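Local coordinates for Baccell_00875 (Bacteroides cellulosilyticus DSM 14838, PDB 5NO8), which probably acts as a polysaccharide lyase that removes the L-rhamnose caps, linked to glucuronic acid, from complex arabinogalactan proteins, at residues Pro35-Ile40 / Val66-Gly71; Gly75-Val80 / Gly108-Leu113; Pro93-Pro98 / Lys102-Glu107; Phe129-Glu132 / Pro136-Leu139. All coordinates share one frame; numbering follows the deposited sequence.

Interactions 1 to 4 all lie in the beta-rich N-terminal part of the chain. Interactions 2 and 4, whose centres are about 7 Å apart, are buried: both join the sheet of strands 75-81 and 137-145 to the sheet of strands 110-119 and 122-131, the first through purely apolar packing, the second through a tethered amide laid against valine methyls. Interaction 3 is a surface hairpin at the rim of that second sheet, where backbone hydrogen bonds and a long salt bridge do the work. Interaction 1 is a buried meeting of two loops, bridged by water, and its Thr37 carbonyl is probably hydrogen-bonded to the Tyr105 hydroxyl of interaction 3.

Interaction 1. Residues Pro35-Ile40 / Val66-Gly71; sequences PSTGAI and VKDNYG
Thr37 and Asp68 approach each other at a slant, with the threonine methyl rather than its hydroxyl turned to the carboxylate: CG2 lies 3.7 Å from Asp68 OD2, a van der Waals contact. The division of labour follows from the threonine chi1 of 67°, which sets OG1 between the residue's own N and carbonyl carbon. There OG1 accepts the N-H of Ala39 at 3.2 Å and a nearly straight 165°. This is an ST turn, and it curls the loop that joins strand 29-33 to strand 40-45; Gly38, at a positive phi that glycine accepts easily, completes the bend. The same OG1 is hydrogen-bonded to a water 2.7 Å away, and that water donates to the carbonyl oxygen Asp68 O, also at 2.7 Å, so the two loops share a polar bridge. The aspartate carboxylate is drawn to another charge, OD1 forming a salt bridge with Arg91. Farther along, after the 3-10 turn 68-70, the methyl of Ala39 rests on the backbone of Gly71, CB to CA 3.6 Å. A small methyl facing a residue without a side chain lets the two chains come close, Ala39 CA and Gly71 CA being 5.0 Å apart.

Interaction 2. Residues Gly75-Val80 / Gly108-Leu113; sequences GYFTVV and GDIRIL
Phe77 reaches from its strand to two isoleucines of the facing sheet, and the outer end of its ring makes the contact. CZ lies 3.6 Å from Ile110 CB and 3.7 Å from Ile110 CG1, the isoleucine meeting the ring obliquely as the two side chains pass alongside each other, pointing roughly opposite ways. Ile112 takes up a different place: its CD1 sits near the ring plane at the edge, 4.0 Å from Phe77 CE2. With chi1 at 57° the phenylalanine CG is set between its backbone N and carbonyl carbon, and the ring stands out into the space between the sheets. Ile112 has a chi2 of 97°, away from a staggered value, which places CD1 at the ring edge.

Around this first shell, Val79, two residues on and on the same face of the strand, brings CG1 into the plane of the Phe77 ring at its edge. Leu139 of the adjoining strand 137-145 also packs on the ring, and Phe129 of strand 122-131 supports Ile112. The backbone of Phe77 is hydrogen-bonded to Arg88, which fixes the strand that presents the ring. Near the end of the interface, Asp109 OD2 forms a salt bridge with Lys81, tying the loop before strand 110-119 to the end of strand 75-81.

The contact thus belongs to the core of a beta-sandwich. Flat aromatic and branched aliphatic groups suit it because each fills space closely without needing a polar partner, and cohesion here comes from dispersion and exclusion of water.

Interaction 3. Residues Pro93-Pro98 / Lys102-Glu107; sequences PVEISP and KVLYRE
Val94 and Glu95 stand together opposite Leu104 in a classic beta bulge of the hairpin that pairs strand 95-96 with strand 102-107. Leu104 O takes two N-H groups: Val94 N at 2.8 Å, in the carbonyl plane but bent at 134°, and Glu95 N at 3.3 Å, straighter at 167°. Glu95 O accepts Leu104 N in return at 2.9 Å. Toward the turn, Ser97 N donates to Lys102 O at 3.0 Å, while Ser97 OG accepts Lys102 N at 3.1 Å and also bonds Asp99, a short hydroxyl serving the turn. With Glu95 CG anti to its N (chi1 -173°) and the Lys102 chain bent at chi2, these long side chains form a surface salt bridge whose OE2-NZ hydrogen bond is weak at 3.4 Å. Ile96 and Val103, a non-hydrogen-bonded pair, share the other face. Pro93, whose ring is compact and rigid, lays CB over a face of the Tyr105 ring and touches Val103 CG1 with the same atom at 3.7 Å. Strand 95-96 is the outermost on this side of the sheet; strand 102-107 continues inward through backbone bonds of Val103 and Tyr105 to Ile114 and Ile112 of strand 110-119, and Trp90 meets the ring of Tyr105.

Interaction 4. Residues Phe129-Glu132 / Pro136-Leu139; sequences FTNE and PVSL
A chi1 of -179° swings the Asn131 CG away from its backbone N toward Val137, where a chi1 of -58° sets CG1 beside the backbone N and CG2 between N and the carbonyl carbon, both branches facing the amide. The two side chains come from opposite sheets of the beta-sandwich, Asn131 at the end of strand 122-131 and Val137 at the start of strand 137-145, close to where the chain crosses from one sheet to the other. Both methyls lie on the same side of the carboxamide plane: Val137 CG2 stands nearly above Asn131 CG at 3.9 Å, while Val137 CG1 is displaced toward the outer end of the amide, 3.9 Å from Asn131 ND2.

An amide beside aliphatic groups in a buried place needs its polar atoms satisfied, and here they are. OD1 accepts from Gly133 N, two residues on, as in an Asx turn, while ND2 donates to the carbonyl oxygens of Glu135 and Leu227. Bonds at both ends hold the amide against rotation and tie it to the connecting loop and, through Leu227, to strand 225-227. Asparagine suits the place because one short side chain both accepts and donates, leaving its flat face for the valine.

Val137 is a branched residue that packs between the sheets; it also meets Ile110 from the facing sheet and Val79 from the next strand of its own. Leu139 follows on the same side and continues the apolar row, touching Ile110 too. At the outer end, Asn131 ND2 passes 3.9 Å from Pro136 CA and 3.7 Å from Val137 N.

Interaction 1. Residues Pro35-Ile40 / Val66-Gly71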
# COMPACT_ATOMS: atom_id res chain seq x y z
N PRO A 35 2.62 22.65 -26.67
CA PRO A 35 1.91 23.38 -27.73
C PRO A 35 1.27 22.53 -28.83
O PRO A 35 0.41 23.06 -29.55
CB PRO A 35 3.02 24.30 -28.33
CG PRO A 35 4.27 23.56 -28.09
CD PRO A 35 4.09 22.82 -26.78
N SER A 36 1.66 21.26 -28.95
CA SER A 36 1.08 20.36 -29.95
C SER A 36 -0.10 19.54 -29.43
O SER A 36 -0.97 19.17 -30.23
CB SER A 36 2.13 19.39 -30.47
OG SER A 36 3.26 20.06 -30.98
N THR A 37 -0.10 19.20 -28.13
CA THR A 37 -1.17 18.37 -27.55
C THR A 37 -2.11 19.14 -26.64
O THR A 37 -3.22 18.71 -26.42
CB THR A 37 -0.60 17.17 -26.75
OG1 THR A 37 0.09 17.64 -25.61
CG2 THR A 37 0.34 16.29 -27.58
N GLY A 38 -1.66 20.28 -26.09
CA GLY A 38 -2.39 21.00 -25.08
C GLY A 38 -2.29 20.46 -23.66
O GLY A 38 -2.87 21.04 -22.75
N ALA A 39 -1.56 19.36 -23.47
CA ALA A 39 -1.35 18.79 -22.13
C ALA A 39 -0.45 19.67 -21.27
O ALA A 39 0.36 20.45 -21.77
CB ALA A 39 -0.70 17.43 -22.24
N ILE A 40 -0.58 19.52 -19.96
CA ILE A 40 0.39 20.11 -19.05
C ILE A 40 1.61 19.22 -19.04
O ILE A 40 1.55 18.09 -18.57
CB ILE A 40 -0.18 20.27 -17.63
CG1 ILE A 40 -1.34 21.24 -17.69
CG2 ILE A 40 0.93 20.75 -16.68
CD1 ILE A 40 -2.15 21.34 -16.41
N VAL A 66 7.18 6.31 -22.21
CA VAL A 66 6.17 7.28 -21.78
C VAL A 66 6.32 8.52 -22.66
O VAL A 66 7.17 9.39 -22.40
CB VAL A 66 6.30 7.67 -20.30
CG1 VAL A 66 5.23 8.70 -19.94
CG2 VAL A 66 6.16 6.45 -19.40
N LYS A 67 5.43 8.60 -23.64
CA LYS A 67 5.45 9.65 -24.66
C LYS A 67 4.20 10.53 -24.55
O LYS A 67 3.43 10.43 -23.57
CB LYS A 67 5.62 8.99 -26.03
CG LYS A 67 6.98 8.31 -26.14
CD LYS A 67 7.20 7.64 -27.49
CE LYS A 67 6.26 6.44 -27.67
NZ LYS A 67 7.01 5.26 -28.18
N ASP A 68 4.00 11.41 -25.54
CA ASP A 68 3.12 12.55 -25.34
C ASP A 68 1.61 12.25 -25.28
O ASP A 68 0.85 13.10 -24.89
CB ASP A 68 3.46 13.67 -26.32
CG ASP A 68 2.98 13.39 -27.75
OD1 ASP A 68 2.29 12.37 -28.03
OD2 ASP A 68 3.31 14.25 -28.60
N ASN A 69 1.19 11.03 -25.59
CA ASN A 69 -0.22 10.65 -25.42
C ASN A 69 -0.66 10.60 -23.95
O ASN A 69 -1.88 10.70 -23.68
CB ASN A 69 -0.50 9.31 -26.07
CG ASN A 69 0.17 8.18 -25.34
OD1 ASN A 69 1.38 8.02 -25.44
ND2 ASN A 69 -0.61 7.41 -24.56
N TYR A 70 0.32 10.48 -23.03
CA TYR A 70 0.08 10.43 -21.58
C TYR A 70 0.16 11.76 -20.85
O TYR A 70 0.11 11.81 -19.61
CB TYR A 70 1.06 9.46 -20.92
CG TYR A 70 0.80 8.01 -21.23
CD1 TYR A 70 -0.42 7.43 -20.88
CD2 TYR A 70 1.76 7.21 -21.82
CE1 TYR A 70 -0.68 6.10 -21.14
CE2 TYR A 70 1.51 5.86 -22.08
CZ TYR A 70 0.29 5.32 -21.72
OH TYR A 70 0.05 4.01 -21.94
N GLY A 71 0.27 12.85 -21.59
CA GLY A 71 0.29 14.18 -20.99
C GLY A 71 -0.91 14.46 -20.10
O GLY A 71 -2.03 14.06 -20.41
O HOH W 1 1.35 15.68 -24.26

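Interaction 2. Residues Gly75-Val80 / Gly108-Leu113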
# COMPACT_ATOMS: atom_id res chain seq x y z
N GLY A 75 -6.67 12.22 -22.43
CA GLY A 75 -7.51 11.14 -21.88
C GLY A 75 -8.15 10.32 -22.95
O GLY A 75 -7.73 10.35 -24.11
N TYR A 76 -9.18 9.59 -22.55
CA TYR A 76 -9.84 8.63 -23.42
C TYR A 76 -11.24 8.29 -22.95
O TYR A 76 -11.62 8.59 -21.82
CB TYR A 76 -8.98 7.34 -23.52
CG TYR A 76 -8.65 6.72 -22.18
CD1 TYR A 76 -9.55 5.87 -21.55
CD2 TYR A 76 -7.44 6.98 -21.54
CE1 TYR A 76 -9.24 5.30 -20.32
CE2 TYR A 76 -7.13 6.44 -20.29
CZ TYR A 76 -8.04 5.58 -19.70
OH TYR A 76 -7.74 5.03 -18.49
N PHE A 77 -12.01 7.69 -23.84
CA PHE A 77 -13.34 7.22 -23.51
C PHE A 77 -13.75 6.23 -24.57
O PHE A 77 -13.21 6.22 -25.70
CB PHE A 77 -14.35 8.38 -23.44
CG PHE A 77 -14.44 9.18 -24.71
CD1 PHE A 77 -15.19 8.73 -25.77
CD2 PHE A 77 -13.74 10.36 -24.85
CE1 PHE A 77 -15.27 9.45 -26.96
CE2 PHE A 77 -13.82 11.08 -26.04
CZ PHE A 77 -14.57 10.62 -27.08
N THR A 78 -14.68 5.37 -24.21
CA THR A 78 -15.30 4.47 -25.15
C THR A 78 -16.70 4.96 -25.42
O THR A 78 -17.52 5.00 -24.51
CB THR A 78 -15.29 3.04 -24.61
OG1 THR A 78 -13.94 2.62 -24.43
CG2 THR A 78 -16.01 2.08 -25.56
N VAL A 79 -17.00 5.26 -26.68
CA VAL A 79 -18.30 5.80 -27.05
C VAL A 79 -19.13 4.69 -27.69
O VAL A 79 -18.67 3.94 -28.55
CB VAL A 79 -18.22 7.09 -27.89
CG1 VAL A 79 -17.41 6.92 -29.12
CG2 VAL A 79 -19.61 7.58 -28.25
N VAL A 80 -20.35 4.59 -27.21
CA VAL A 80 -21.27 3.56 -27.64
C VAL A 80 -22.57 4.17 -28.12
O VAL A 80 -23.21 4.96 -27.41
CB VAL A 80 -21.57 2.60 -26.47
CG1 VAL A 80 -22.64 1.59 -26.89
CG2 VAL A 80 -20.31 1.89 -26.04
N GLY A 108 -15.02 12.30 -32.58
CA GLY A 108 -16.32 11.79 -32.99
C GLY A 108 -17.39 12.80 -32.59
O GLY A 108 -17.25 14.01 -32.84
N ASP A 109 -18.44 12.31 -31.94
CA ASP A 109 -19.51 13.17 -31.44
C ASP A 109 -19.12 14.01 -30.22
O ASP A 109 -19.85 14.89 -29.83
CB ASP A 109 -20.72 12.32 -31.02
CG ASP A 109 -21.38 11.60 -32.17
OD1 ASP A 109 -21.54 12.23 -33.24
OD2 ASP A 109 -21.74 10.41 -32.00
N ILE A 110 -17.99 13.69 -29.60
CA ILE A 110 -17.68 14.27 -28.28
C ILE A 110 -16.72 15.44 -28.37
O ILE A 110 -15.60 15.31 -28.84
CB ILE A 110 -17.12 13.20 -27.32
CG1 ILE A 110 -18.06 11.98 -27.26
CG2 ILE A 110 -16.93 13.77 -25.93
CD1 ILE A 110 -19.47 12.35 -26.87
N ARG A 111 -17.18 16.56 -27.84
CA ARG A 111 -16.35 17.74 -27.66
C ARG A 111 -15.78 17.71 -26.26
O ARG A 111 -16.56 17.56 -25.30
CB ARG A 111 -17.24 18.95 -27.82
CG ARG A 111 -16.58 20.31 -27.79
CD ARG A 111 -17.72 21.32 -28.00
NE ARG A 111 -17.29 22.70 -28.22
CZ ARG A 111 -17.26 23.67 -27.29
NH1 ARG A 111 -16.88 24.90 -27.65
NH2 ARG A 111 -17.55 23.42 -26.01
N ILE A 112 -14.46 17.84 -26.14
CA ILE A 112 -13.77 17.94 -24.86
C ILE A 112 -13.16 19.32 -24.77
O ILE A 112 -12.27 19.66 -25.55
CB ILE A 112 -12.67 16.88 -24.66
CG1 ILE A 112 -13.19 15.46 -24.94
CG2 ILE A 112 -12.13 16.95 -23.25
CD1 ILE A 112 -12.91 14.93 -26.34
N LEU A 113 -13.66 20.14 -23.86
CA LEU A 113 -13.11 21.50 -23.68
C LEU A 113 -12.42 21.55 -22.34
O LEU A 113 -13.04 21.20 -21.34
CB LEU A 113 -14.19 22.55 -23.74
CG LEU A 113 -13.82 24.02 -23.51
CD1 LEU A 113 -12.88 24.50 -24.61
CD2 LEU A 113 -15.07 24.88 -23.44

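Interaction 3. Residues Pro93-Pro98 / Lys102-Glu107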
# COMPACT_ATOMS: atom_id res chain seq x y z
N PRO A 93 -5.54 18.81 -30.38
CA PRO A 93 -6.63 19.75 -30.30
C PRO A 93 -7.08 20.23 -31.67
O PRO A 93 -6.26 20.29 -32.61
CB PRO A 93 -6.06 20.93 -29.53
CG PRO A 93 -4.71 20.58 -29.11
CD PRO A 93 -4.31 19.33 -29.77
N VAL A 94 -8.35 20.57 -31.76
CA VAL A 94 -8.87 21.35 -32.89
C VAL A 94 -8.63 22.84 -32.69
O VAL A 94 -8.54 23.57 -33.65
CB VAL A 94 -10.34 21.05 -33.22
CG1 VAL A 94 -10.52 19.59 -33.55
CG2 VAL A 94 -11.30 21.46 -32.13
N GLU A 95 -8.53 23.29 -31.44
CA GLU A 95 -8.20 24.68 -31.12
C GLU A 95 -7.39 24.74 -29.83
O GLU A 95 -7.67 24.02 -28.86
CB GLU A 95 -9.48 25.51 -30.98
CG GLU A 95 -9.26 27.02 -30.81
CD GLU A 95 -10.47 27.77 -30.27
OE1 GLU A 95 -11.60 27.22 -30.26
OE2 GLU A 95 -10.29 28.94 -29.83
N ILE A 96 -6.35 25.57 -29.82
CA ILE A 96 -5.58 25.79 -28.58
C ILE A 96 -5.25 27.26 -28.55
O ILE A 96 -4.84 27.83 -29.57
CB ILE A 96 -4.35 24.85 -28.46
CG1 ILE A 96 -3.51 25.17 -27.22
CG2 ILE A 96 -3.51 24.83 -29.73
CD1 ILE A 96 -2.50 24.09 -26.92
N SER A 97 -5.49 27.89 -27.41
CA SER A 97 -5.24 29.30 -27.27
C SER A 97 -3.73 29.54 -27.21
O SER A 97 -2.94 28.66 -26.81
CB SER A 97 -5.95 29.89 -26.03
OG SER A 97 -5.42 29.34 -24.83
N PRO A 98 -3.29 30.75 -27.60
CA PRO A 98 -1.86 31.11 -27.54
C PRO A 98 -1.18 30.79 -26.20
O PRO A 98 -0.06 30.28 -26.19
CB PRO A 98 -1.88 32.63 -27.77
CG PRO A 98 -3.11 32.87 -28.58
CD PRO A 98 -4.11 31.81 -28.22
N LYS A 102 -6.80 27.40 -22.87
CA LYS A 102 -8.05 26.90 -23.40
C LYS A 102 -7.68 25.91 -24.47
O LYS A 102 -6.94 26.25 -25.40
CB LYS A 102 -8.89 28.03 -23.99
CG LYS A 102 -10.19 27.57 -24.63
CD LYS A 102 -10.61 28.40 -25.83
CE LYS A 102 -11.85 27.80 -26.50
NZ LYS A 102 -12.61 28.82 -27.29
N VAL A 103 -8.19 24.68 -24.36
CA VAL A 103 -7.89 23.65 -25.32
C VAL A 103 -9.18 22.92 -25.66
O VAL A 103 -9.95 22.53 -24.76
CB VAL A 103 -6.82 22.65 -24.79
CG1 VAL A 103 -6.24 21.85 -25.92
CG2 VAL A 103 -5.67 23.37 -24.06
N LEU A 104 -9.43 22.76 -26.95
CA LEU A 104 -10.63 22.12 -27.44
C LEU A 104 -10.27 20.94 -28.31
O LEU A 104 -9.46 21.05 -29.25
CB LEU A 104 -11.46 23.15 -28.22
CG LEU A 104 -12.80 22.75 -28.78
CD1 LEU A 104 -13.71 22.30 -27.67
CD2 LEU A 104 -13.42 23.91 -29.59
N TYR A 105 -10.89 19.80 -28.01
CA TYR A 105 -10.71 18.56 -28.78
C TYR A 105 -12.07 18.14 -29.25
O TYR A 105 -13.08 18.41 -28.58
CB TYR A 105 -10.13 17.42 -27.89
CG TYR A 105 -8.88 17.75 -27.14
CD1 TYR A 105 -8.95 18.48 -25.94
CD2 TYR A 105 -7.62 17.39 -27.61
CE1 TYR A 105 -7.81 18.81 -25.24
CE2 TYR A 105 -6.45 17.74 -26.91
CZ TYR A 105 -6.55 18.46 -25.74
OH TYR A 105 -5.44 18.82 -25.00
N ARG A 106 -12.12 17.43 -30.38
CA ARG A 106 -13.36 16.89 -30.90
C ARG A 106 -13.06 15.50 -31.41
O ARG A 106 -12.29 15.32 -32.35
CB ARG A 106 -13.97 17.77 -32.00
CG ARG A 106 -15.25 17.25 -32.62
CD ARG A 106 -16.46 17.24 -31.66
NE ARG A 106 -17.61 16.78 -32.40
CZ ARG A 106 -18.46 17.55 -33.08
NH1 ARG A 106 -18.37 18.86 -33.05
NH2 ARG A 106 -19.46 16.98 -33.74
N GLU A 107 -13.67 14.52 -30.75
CA GLU A 107 -13.40 13.12 -31.01
C GLU A 107 -14.73 12.46 -31.29
O GLU A 107 -15.52 12.15 -30.37
CB GLU A 107 -12.69 12.48 -29.82
CG GLU A 107 -11.34 13.10 -29.44
CD GLU A 107 -10.28 13.03 -30.52
OE1 GLU A 107 -10.30 12.06 -31.32
OE2 GLU A 107 -9.40 13.94 -30.53

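Interaction 4. Residues Phe129-Glu132 / Pro136-Leu139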
# COMPACT_ATOMS: atom_id res chain seq x y z
N PHE A 129 -17.47 17.71 -21.29
CA PHE A 129 -17.65 16.69 -22.32
C PHE A 129 -19.04 16.89 -22.87
O PHE A 129 -20.02 16.76 -22.12
CB PHE A 129 -17.52 15.30 -21.71
CG PHE A 129 -16.19 15.05 -21.08
CD1 PHE A 129 -15.91 15.52 -19.81
CD2 PHE A 129 -15.19 14.38 -21.78
CE1 PHE A 129 -14.69 15.31 -19.24
CE2 PHE A 129 -13.94 14.18 -21.21
CZ PHE A 129 -13.69 14.65 -19.93
N THR A 130 -19.15 17.22 -24.15
CA THR A 130 -20.44 17.53 -24.76
C THR A 130 -20.74 16.60 -25.92
O THR A 130 -19.88 16.40 -26.76
CB THR A 130 -20.50 19.00 -25.24
OG1 THR A 130 -20.13 19.85 -24.15
CG2 THR A 130 -21.90 19.35 -25.73
N ASN A 131 -21.95 16.07 -25.97
CA ASN A 131 -22.42 15.33 -27.12
C ASN A 131 -22.92 16.31 -28.17
O ASN A 131 -24.01 16.87 -28.04
CB ASN A 131 -23.52 14.35 -26.74
CG ASN A 131 -24.01 13.53 -27.92
OD1 ASN A 131 -23.42 13.56 -29.01
ND2 ASN A 131 -25.08 12.80 -27.71
N GLU A 132 -22.11 16.51 -29.20
CA GLU A 132 -22.47 17.38 -30.34
C GLU A 132 -23.14 16.63 -31.50
O GLU A 132 -23.39 17.20 -32.57
CB GLU A 132 -21.20 18.09 -30.85
CG GLU A 132 -20.59 19.05 -29.85
CD GLU A 132 -21.44 20.28 -29.58
OE1 GLU A 132 -22.32 20.62 -30.40
OE2 GLU A 132 -21.21 20.95 -28.56
N PRO A 136 -28.29 10.15 -28.82
CA PRO A 136 -27.66 9.93 -27.52
C PRO A 136 -26.46 8.98 -27.62
O PRO A 136 -26.45 8.08 -28.45
CB PRO A 136 -28.78 9.31 -26.66
CG PRO A 136 -30.05 9.55 -27.42
CD PRO A 136 -29.68 9.65 -28.86
N VAL A 137 -25.45 9.24 -26.79
CA VAL A 137 -24.29 8.37 -26.68
C VAL A 137 -24.11 7.96 -25.22
O VAL A 137 -24.46 8.70 -24.30
CB VAL A 137 -23.00 9.07 -27.16
CG1 VAL A 137 -23.16 9.53 -28.62
CG2 VAL A 137 -22.62 10.25 -26.29
N SER A 138 -23.55 6.76 -25.04
CA SER A 138 -23.07 6.30 -23.74
C SER A 138 -21.55 6.32 -23.78
O SER A 138 -20.95 5.94 -24.78
CB SER A 138 -23.59 4.92 -23.42
OG SER A 138 -25.00 4.92 -23.28
N LEU A 139 -20.93 6.85 -22.74
CA LEU A 139 -19.47 6.86 -22.65
C LEU A 139 -19.09 5.95 -21.50
O LEU A 139 -19.61 6.12 -20.40
CB LEU A 139 -18.93 8.27 -22.36
CG LEU A 139 -19.30 9.35 -23.42
CD1 LEU A 139 -18.66 10.69 -23.10
CD2 LEU A 139 -18.91 8.87 -24.82